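Local coordinates for tryptophanyl-tRNA synthetase (Campylobacter jejuni subsp. jejuni, PDB 3TZL) that catalyses the ATP-dependent attachment of tryptophan to tRNA(Trp) as a class I aminoacyl-tRNA synthetase that works as a homodimer, at the interface of chains A and B. Numbering follows the deposited sequence. Chains: chain A/B, Tryptophanyl-tRNA synthetase.

The interface of chains A and B. Residues chain A 110, 120-122, 125; chain B 99-101.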
ATOM      1  N   TYR A 110       9.953   6.788  13.816  1.00 52.13           N
ATOM      2  CA  TYR A 110       9.130   5.693  14.324  1.00 51.23           C
ATOM      3  C   TYR A 110       9.440   5.432  15.793  1.00 50.93           C
ATOM      4  O   TYR A 110       8.532   5.306  16.609  1.00 50.82           O
ATOM      5  CB  TYR A 110       9.348   4.423  13.499  1.00 49.50           C
ATOM      6  CG  TYR A 110       8.663   3.180  14.036  1.00 50.32           C
ATOM      7  CD1 TYR A 110       7.288   3.001  13.890  1.00 50.70           C
ATOM      8  CD2 TYR A 110       9.393   2.177  14.671  1.00 51.10           C
ATOM      9  CE1 TYR A 110       6.658   1.859  14.366  1.00 50.32           C
ATOM     10  CE2 TYR A 110       8.771   1.031  15.149  1.00 52.79           C
ATOM     11  CZ  TYR A 110       7.405   0.883  14.993  1.00 51.66           C
ATOM     12  OH  TYR A 110       6.782  -0.240  15.465  1.00 55.58           O
ATOM     13  N   ALA A 120       2.615   0.850  18.144  1.00 50.31           N
ATOM     14  CA  ALA A 120       3.652   0.210  17.326  1.00 44.24           C
ATOM     15  C   ALA A 120       3.051  -0.601  16.150  1.00 41.12           C
ATOM     16  O   ALA A 120       3.108  -1.831  16.128  1.00 41.51           O
ATOM     17  CB  ALA A 120       4.535  -0.671  18.199  1.00 40.20           C
ATOM     18  N   SER A 121       2.477   0.097  15.175  1.00 32.86           N
ATOM     19  CA  SER A 121       1.724  -0.559  14.110  1.00 33.88           C
ATOM     20  C   SER A 121       2.491  -0.534  12.797  1.00 36.60           C
ATOM     21  O   SER A 121       3.438   0.230  12.633  1.00 37.37           O
ATOM     22  CB  SER A 121       0.395   0.137  13.907  1.00 38.15           C
ATOM     23  OG  SER A 121       0.583   1.365  13.208  1.00 39.65           O
ATOM     24  N   HIS A 122       2.070  -1.361  11.853  1.00 37.83           N
ATOM     25  CA  HIS A 122       2.741  -1.417  10.556  1.00 34.27           C
ATOM     26  C   HIS A 122       2.641  -0.084   9.840  1.00 32.60           C
ATOM     27  O   HIS A 122       3.562   0.322   9.136  1.00 31.09           O
ATOM     28  CB  HIS A 122       2.138  -2.534   9.699  1.00 34.13           C
ATOM     29  CG  HIS A 122       2.772  -2.680   8.352  1.00 32.33           C
ATOM     30  ND1 HIS A 122       2.115  -2.357   7.182  1.00 32.03           N
ATOM     31  CD2 HIS A 122       4.005  -3.106   7.991  1.00 30.01           C
ATOM     32  CE1 HIS A 122       2.913  -2.596   6.152  1.00 32.21           C
ATOM     33  NE2 HIS A 122       4.065  -3.050   6.618  1.00 33.09           N
ATOM     34  N   PHE A 125       5.220   2.389  11.230  1.00 36.31           N
ATOM     35  CA  PHE A 125       6.511   1.960  10.694  1.00 34.00           C
ATOM     36  C   PHE A 125       6.665   2.275   9.213  1.00 33.98           C
ATOM     37  O   PHE A 125       7.744   2.684   8.773  1.00 33.56           O
ATOM     38  CB  PHE A 125       6.671   0.462  10.910  1.00 33.07           C
ATOM     39  CG  PHE A 125       7.995  -0.095  10.452  1.00 33.58           C
ATOM     40  CD1 PHE A 125       9.143   0.078  11.220  1.00 33.67           C
ATOM     41  CD2 PHE A 125       8.074  -0.854   9.299  1.00 32.12           C
ATOM     42  CE1 PHE A 125      10.363  -0.458  10.819  1.00 35.02           C
ATOM     43  CE2 PHE A 125       9.295  -1.400   8.884  1.00 33.91           C
ATOM     44  CZ  PHE A 125      10.439  -1.198   9.643  1.00 35.24           C
TER
ATOM     45  N   THR B  99      -2.428  -3.367  12.349  1.00 32.86           N
ATOM     46  CA  THR B  99      -1.515  -4.502  12.377  1.00 31.60           C
ATOM     47  C   THR B  99      -0.340  -4.222  13.322  1.00 32.07           C
ATOM     48  O   THR B  99       0.494  -3.380  13.018  1.00 36.14           O
ATOM     49  CB  THR B  99      -0.979  -4.788  10.956  1.00 29.78           C
ATOM     50  OG1 THR B  99      -2.081  -5.007  10.066  1.00 31.27           O
ATOM     51  CG2 THR B  99      -0.056  -6.031  10.949  1.00 28.36           C
ATOM     52  N   PRO B 100      -0.276  -4.909  14.473  1.00 34.11           N
ATOM     53  CA  PRO B 100       0.908  -4.706  15.323  1.00 37.98           C
ATOM     54  C   PRO B 100       2.147  -5.298  14.660  1.00 36.71           C
ATOM     55  O   PRO B 100       2.054  -6.358  14.039  1.00 37.19           O
ATOM     56  CB  PRO B 100       0.590  -5.503  16.610  1.00 38.21           C
ATOM     57  CG  PRO B 100      -0.883  -5.911  16.495  1.00 40.54           C
ATOM     58  CD  PRO B 100      -1.187  -5.940  15.012  1.00 34.18           C
HETATM   59  N   MSE B 101       3.283  -4.626  14.815  1.00 34.54           N
HETATM   60  CA  MSE B 101       4.554  -5.065  14.248  1.00 37.24           C
HETATM   61  C   MSE B 101       4.917  -6.520  14.554  1.00 38.90           C
HETATM   62  O   MSE B 101       5.373  -7.236  13.663  1.00 39.80           O
HETATM   63  CB  MSE B 101       5.687  -4.141  14.710  1.00 40.92           C
HETATM   64  CG  MSE B 101       5.713  -2.809  13.985  1.00 39.84           C
HETATM   65 SE   MSE B 101       6.051  -2.954  12.047  0.78 42.99          SE
HETATM   66  CE  MSE B 101       7.977  -3.207  12.155  1.00 51.17           C
TER
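B:Met101, a selenomethionine at the start of helix 101-105, reaches across the dimer interface to A:Ala120, A:Tyr110 and A:Phe125. Its CB lies near the carbonyl oxygen of A:Ala120. With CG beside its own backbone N (chi1 -76°), the chain stays close to that same oxygen and runs on to the phenol end of A:Tyr110, whose OH sits 3.2 Å from B:Met101 CG; the two side chains pass in opposite directions. A bend at chi2 then brings the selenium to A:Phe125, with SE 3.7 Å from the ring-bearing CB, and it also touches A:His122, whose CA is 3.9 Å from SE. A further bend at chi3 (-79°) lays the terminal methyl CE over the face of the A:Phe125 ring, a CH-pi contact. A:Phe125 also puts its CD1 over the centre of the A:Tyr110 ring.

Beside the residue, the backbones pair as a short antiparallel bridge between A:Ser121 and B:Pro100. B:Met101 N donates to A:Ala120 O at 3.1 Å. A:His122 N, at the first turn of helix 122-137, gives its N-H to B:Thr99 O at 2.8 Å. Two-fold symmetry repeats all of this with the chains exchanged. At the very tip, B:Met101 CE stands 3.5 Å above the centre of the A:Phe125 ring.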